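Local atomic coordinates of 4-amino-4-deoxy-L-arabinose transferase or related glycosyltransferases of PMT family (PDB entry 5EZM), a protein that probably transfers 4-amino-4-deoxy-L-arabinose from a polyprenyl-phosphate carrier to lipid A, as a zinc-containing integral membrane glycosyltransferase of the GT-C fold. Residues A[405-416]-A[452-463]. Residues are numbered along the deposited sequence; the frame is centred on the assembly and turned at random.
With MPG ([(Z)-octadec-9-enyl] (2R)-2,3-bis(oxidanyl)propanoate), chain X; MPG ([(Z)-octadec-9-enyl] (2R)-2,3-bis(oxidanyl)propanoate), chain N; MPG ([(Z)-octadec-9-enyl] (2R)-2,3-bis(oxidanyl)propanoate), chain B.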
loop_
_atom_site.group_PDB
_atom_site.type_symbol
_atom_site.label_atom_id
_atom_site.label_comp_id
_atom_site.label_asym_id
_atom_site.label_seq_id
_atom_site.Cartn_x
_atom_site.Cartn_y
_atom_site.Cartn_z
ATOM N N PHE A 405 -2.792 24.773 -2.970
ATOM C CA PHE A 405 -3.072 23.388 -3.335
ATOM C C PHE A 405 -4.030 22.734 -2.349
ATOM O O PHE A 405 -4.872 21.918 -2.745
ATOM C CB PHE A 405 -1.772 22.590 -3.418
ATOM C CG PHE A 405 -0.761 23.170 -4.364
ATOM C CD1 PHE A 405 -0.797 22.862 -5.712
ATOM C CD2 PHE A 405 0.233 24.019 -3.903
ATOM C CE1 PHE A 405 0.138 23.391 -6.584
ATOM C CE2 PHE A 405 1.169 24.553 -4.770
ATOM C CZ PHE A 405 1.121 24.239 -6.113
ATOM N N TYR A 406 -3.929 23.087 -1.068
ATOM C CA TYR A 406 -4.855 22.544 -0.083
ATOM C C TYR A 406 -6.229 23.193 -0.181
ATOM O O TYR A 406 -7.239 22.540 0.110
ATOM C CB TYR A 406 -4.269 22.700 1.319
ATOM C CG TYR A 406 -3.077 21.799 1.547
ATOM C CD1 TYR A 406 -3.245 20.486 1.957
ATOM C CD2 TYR A 406 -1.785 22.256 1.330
ATOM C CE1 TYR A 406 -2.160 19.654 2.158
ATOM C CE2 TYR A 406 -0.691 21.432 1.528
ATOM C CZ TYR A 406 -0.886 20.133 1.942
ATOM O OH TYR A 406 0.196 19.307 2.143
ATOM N N ARG A 407 -6.292 24.461 -0.596
ATOM C CA ARG A 407 -7.584 25.059 -0.907
ATOM C C ARG A 407 -8.269 24.303 -2.037
ATOM O O ARG A 407 -9.483 24.080 -2.000
ATOM C CB ARG A 407 -7.415 26.534 -1.274
ATOM C CG ARG A 407 -6.969 27.417 -0.122
ATOM C CD ARG A 407 -7.039 28.892 -0.495
ATOM N NE ARG A 407 -8.367 29.268 -0.969
ATOM C CZ ARG A 407 -9.407 29.509 -0.175
ATOM N NH1 ARG A 407 -9.280 29.411 1.143
ATOM N NH2 ARG A 407 -10.577 29.844 -0.699
ATOM N N ALA A 408 -7.501 23.892 -3.050
ATOM C CA ALA A 408 -8.056 23.059 -4.109
ATOM C C ALA A 408 -8.366 21.643 -3.632
ATOM O O ALA A 408 -9.213 20.972 -4.230
ATOM C CB ALA A 408 -7.096 23.008 -5.298
ATOM N N TYR A 409 -7.696 21.167 -2.581
ATOM C CA TYR A 409 -8.032 19.855 -2.040
ATOM C C TYR A 409 -9.345 19.897 -1.264
ATOM O O TYR A 409 -10.106 18.920 -1.273
ATOM C CB TYR A 409 -6.886 19.359 -1.153
ATOM C CG TYR A 409 -6.912 17.880 -0.828
ATOM C CD1 TYR A 409 -7.789 17.016 -1.471
ATOM C CD2 TYR A 409 -6.055 17.349 0.128
ATOM C CE1 TYR A 409 -7.814 15.668 -1.170
ATOM C CE2 TYR A 409 -6.072 16.003 0.435
ATOM C CZ TYR A 409 -6.953 15.166 -0.218
ATOM O OH TYR A 409 -6.977 13.822 0.080
ATOM N N ALA A 410 -9.637 21.028 -0.614
ATOM C CA ALA A 410 -10.819 21.117 0.239
ATOM C C ALA A 410 -12.104 20.911 -0.551
ATOM O O ALA A 410 -13.019 20.220 -0.089
ATOM C CB ALA A 410 -10.846 22.462 0.961
ATOM N N VAL A 411 -12.198 21.507 -1.743
ATOM C CA VAL A 411 -13.399 21.316 -2.549
ATOM C C VAL A 411 -13.565 19.850 -2.927
ATOM O O VAL A 411 -14.691 19.340 -2.978
ATOM C CB VAL A 411 -13.373 22.234 -3.791
ATOM C CG1 VAL A 411 -12.054 22.122 -4.520
ATOM C CG2 VAL A 411 -14.527 21.908 -4.731
ATOM N N TRP A 412 -12.457 19.135 -3.157
ATOM C CA TRP A 412 -12.568 17.723 -3.511
ATOM C C TRP A 412 -12.977 16.876 -2.312
ATOM O O TRP A 412 -13.722 15.898 -2.464
ATOM C CB TRP A 412 -11.260 17.214 -4.114
ATOM C CG TRP A 412 -11.020 17.737 -5.498
ATOM C CD1 TRP A 412 -9.912 18.394 -5.943
ATOM C CD2 TRP A 412 -11.921 17.669 -6.614
ATOM N NE1 TRP A 412 -10.060 18.728 -7.266
ATOM C CE2 TRP A 412 -11.285 18.297 -7.701
ATOM C CE3 TRP A 412 -13.203 17.134 -6.799
ATOM C CZ2 TRP A 412 -11.886 18.408 -8.956
ATOM C CZ3 TRP A 412 -13.798 17.245 -8.045
ATOM C CH2 TRP A 412 -13.139 17.876 -9.106
ATOM N N VAL A 413 -12.509 17.232 -1.114
ATOM C CA VAL A 413 -12.968 16.534 0.088
ATOM C C VAL A 413 -14.460 16.774 0.302
ATOM O O VAL A 413 -15.228 15.844 0.593
ATOM C CB VAL A 413 -12.140 16.968 1.307
ATOM C CG1 VAL A 413 -12.668 16.304 2.569
ATOM C CG2 VAL A 413 -10.676 16.624 1.087
ATOM N N ALA A 414 -14.893 18.029 0.157
ATOM C CA ALA A 414 -16.311 18.341 0.280
ATOM C C ALA A 414 -17.136 17.547 -0.723
ATOM O O ALA A 414 -18.189 16.998 -0.376
ATOM C CB ALA A 414 -16.537 19.840 0.096
ATOM N N VAL A 415 -16.667 17.464 -1.970
ATOM C CA VAL A 415 -17.348 16.648 -2.972
ATOM C C VAL A 415 -17.408 15.193 -2.521
ATOM O O VAL A 415 -18.433 14.518 -2.686
ATOM C CB VAL A 415 -16.655 16.790 -4.343
ATOM C CG1 VAL A 415 -17.143 15.721 -5.310
ATOM C CG2 VAL A 415 -16.903 18.174 -4.921
ATOM N N ALA A 416 -16.318 14.693 -1.931
ATOM C CA ALA A 416 -16.293 13.306 -1.470
ATOM C C ALA A 416 -17.380 13.052 -0.430
ATOM O O ALA A 416 -18.154 12.090 -0.540
ATOM C CB ALA A 416 -14.911 12.965 -0.910
ATOM N N VAL A 452 -12.924 9.655 -4.609
ATOM C CA VAL A 452 -12.809 11.083 -4.896
ATOM C C VAL A 452 -11.846 11.742 -3.918
ATOM O O VAL A 452 -11.042 12.600 -4.299
ATOM C CB VAL A 452 -14.194 11.755 -4.866
ATOM C CG1 VAL A 452 -14.048 13.269 -4.955
ATOM C CG2 VAL A 452 -15.060 11.236 -6.002
ATOM N N ALA A 453 -11.901 11.345 -2.643
ATOM C CA ALA A 453 -10.982 11.917 -1.665
ATOM C C ALA A 453 -9.532 11.589 -1.999
ATOM O O ALA A 453 -8.636 12.398 -1.728
ATOM C CB ALA A 453 -11.334 11.427 -0.261
ATOM N N LEU A 454 -9.276 10.420 -2.591
ATOM C CA LEU A 454 -7.907 10.067 -2.952
ATOM C C LEU A 454 -7.462 10.801 -4.212
ATOM O O LEU A 454 -6.355 11.350 -4.260
ATOM C CB LEU A 454 -7.776 8.552 -3.133
ATOM C CG LEU A 454 -6.371 8.033 -3.470
ATOM C CD1 LEU A 454 -5.338 8.594 -2.510
ATOM C CD2 LEU A 454 -6.330 6.510 -3.475
ATOM N N LEU A 455 -8.313 10.823 -5.241
ATOM C CA LEU A 455 -7.985 11.564 -6.454
ATOM C C LEU A 455 -7.773 13.044 -6.167
ATOM O O LEU A 455 -6.953 13.694 -6.824
ATOM C CB LEU A 455 -9.088 11.381 -7.494
ATOM C CG LEU A 455 -9.335 9.954 -7.979
ATOM C CD1 LEU A 455 -10.513 9.926 -8.933
ATOM C CD2 LEU A 455 -8.091 9.379 -8.640
ATOM N N GLY A 456 -8.497 13.593 -5.191
ATOM C CA GLY A 456 -8.296 14.983 -4.828
ATOM C C GLY A 456 -6.908 15.257 -4.288
ATOM O O GLY A 456 -6.394 16.372 -4.423
ATOM N N HIS A 457 -6.278 14.251 -3.678
ATOM C CA HIS A 457 -4.915 14.417 -3.191
ATOM C C HIS A 457 -3.929 14.738 -4.308
ATOM O O HIS A 457 -2.811 15.173 -4.015
ATOM C CB HIS A 457 -4.462 13.162 -2.444
ATOM C CG HIS A 457 -3.126 13.306 -1.785
ATOM N ND1 HIS A 457 -1.970 12.782 -2.323
ATOM C CD2 HIS A 457 -2.759 13.933 -0.642
ATOM C CE1 HIS A 457 -0.950 13.070 -1.534
ATOM N NE2 HIS A 457 -1.401 13.770 -0.508
ATOM N N GLU A 458 -4.314 14.539 -5.572
ATOM C CA GLU A 458 -3.461 14.942 -6.684
ATOM C C GLU A 458 -3.121 16.427 -6.625
ATOM O O GLU A 458 -2.040 16.833 -7.071
ATOM C CB GLU A 458 -4.140 14.592 -8.012
ATOM C CG GLU A 458 -3.573 15.278 -9.240
ATOM C CD GLU A 458 -2.256 14.689 -9.715
ATOM O OE1 GLU A 458 -1.589 13.975 -8.941
ATOM O OE2 GLU A 458 -1.884 14.942 -10.877
ATOM N N THR A 459 -4.014 17.246 -6.056
ATOM C CA THR A 459 -3.761 18.683 -5.971
ATOM C C THR A 459 -2.455 18.982 -5.244
ATOM O O THR A 459 -1.698 19.866 -5.658
ATOM C CB THR A 459 -4.925 19.391 -5.273
ATOM O OG1 THR A 459 -5.132 18.812 -3.979
ATOM C CG2 THR A 459 -6.197 19.269 -6.091
ATOM N N VAL A 460 -2.170 18.258 -4.162
ATOM C CA VAL A 460 -0.929 18.468 -3.426
ATOM C C VAL A 460 0.154 17.468 -3.811
ATOM O O VAL A 460 1.336 17.715 -3.524
ATOM C CB VAL A 460 -1.164 18.424 -1.900
ATOM C CG1 VAL A 460 -2.274 19.389 -1.497
ATOM C CG2 VAL A 460 -1.488 17.012 -1.449
ATOM N N GLY A 461 -0.204 16.359 -4.451
ATOM C CA GLY A 461 0.770 15.345 -4.799
ATOM C C GLY A 461 1.513 15.645 -6.085
ATOM O O GLY A 461 2.703 15.336 -6.206
ATOM N N ARG A 462 0.816 16.239 -7.054
ATOM C CA ARG A 462 1.455 16.559 -8.331
ATOM C C ARG A 462 2.575 17.585 -8.194
ATOM O O ARG A 462 3.662 17.352 -8.750
ATOM C CB ARG A 462 0.395 17.015 -9.340
ATOM C CG ARG A 462 0.982 17.646 -10.586
ATOM C CD ARG A 462 -0.086 18.077 -11.570
ATOM N NE ARG A 462 0.475 18.936 -12.610
ATOM C CZ ARG A 462 -0.147 19.256 -13.739
ATOM N NH1 ARG A 462 -1.360 18.782 -13.991
ATOM N NH2 ARG A 462 0.446 20.043 -14.620
ATOM N N PRO A 463 2.404 18.717 -7.498
ATOM C CA PRO A 463 3.540 19.639 -7.343
ATOM C C PRO A 463 4.686 19.052 -6.548
ATOM O O PRO A 463 5.817 19.534 -6.673
ATOM C CB PRO A 463 2.922 20.846 -6.626
ATOM C CG PRO A 463 1.733 20.299 -5.929
ATOM C CD PRO A 463 1.191 19.255 -6.854
HETATM C C2 MPG X . -7.808 19.275 -9.609
HETATM C C3 MPG X . -6.801 18.134 -9.541
HETATM C C4 MPG X . -7.423 16.816 -9.100
HETATM C C5 MPG X . -8.876 16.645 -9.574
HETATM C C6 MPG X . -9.611 15.504 -8.850
HETATM C C7 MPG X . -10.900 15.082 -9.584
HETATM C C8 MPG X . -11.706 14.003 -8.820
HETATM C C1 MPG X . -7.132 20.643 -9.496
HETATM C C2 MPG N . -2.273 10.517 1.457
HETATM C C3 MPG N . -3.570 10.189 0.727
HETATM C C4 MPG N . -4.798 10.569 1.538
HETATM C C5 MPG N . -6.077 9.914 0.993
HETATM C C6 MPG N . -7.242 10.019 1.990
HETATM C C7 MPG N . -8.395 9.051 1.668
HETATM C C8 MPG N . -9.406 8.951 2.837
HETATM C C1 MPG N . -1.035 10.071 0.672
HETATM C C2 MPG B . -15.060 9.787 -9.609
HETATM C C3 MPG B . -14.117 8.682 -10.068
HETATM C C4 MPG B . -13.675 8.855 -11.514
HETATM C C5 MPG B . -13.429 7.504 -12.202
HETATM C C6 MPG B . -13.646 7.572 -13.722
HETATM C C1 MPG B . -16.252 9.242 -8.816
#
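Tyr-409 and Thr-459 meet where helix 405-416 packs antiparallel against 452-463 in the transmembrane part of this GT-C fold: 405-416 runs at 172° to 452-456 but at 147° to 458-463. With CG anti to the backbone N (chi1 -164°), Tyr-409 sends its ring across to the other segment. Its hydroxyl donates to Ala-453 O (OH to O, 2.8 Å), which lies in the ring plane, while His-457 CA covers one face and Val-413 CG2 the opposite one; tyrosine suits the place, its apolar ring filling the interface and its hydroxyl bonding a main-chain oxygen. Thr-459 is a knob in the hole formed by Phe-405, Ala-408, Tyr-409 and Trp-412. Its OG1 bonds back to Gly-456 O at 2.8 Å, within 452-463, and its CG2 meets Ala-408 CB. Gly-456 lacks a side chain where one would collide with Trp-412 CB, allowing the helices to close in. The indole of Trp-412 turns its edge to Thr-459 CG2 and lays one face on the lipid MPG of chain X; replacing it with alanine is likely to leave that hydrocarbon chain without its flat platform and the threonine knob with one wall missing. At the 405 end, the flat Phe-405 ring suits a CH-pi contact with Pro-463 CG, 3.8 Å from its centroid, and Val-460 CG1 sits over the centre of the Tyr-406 ring, 3.6 Å above its plane.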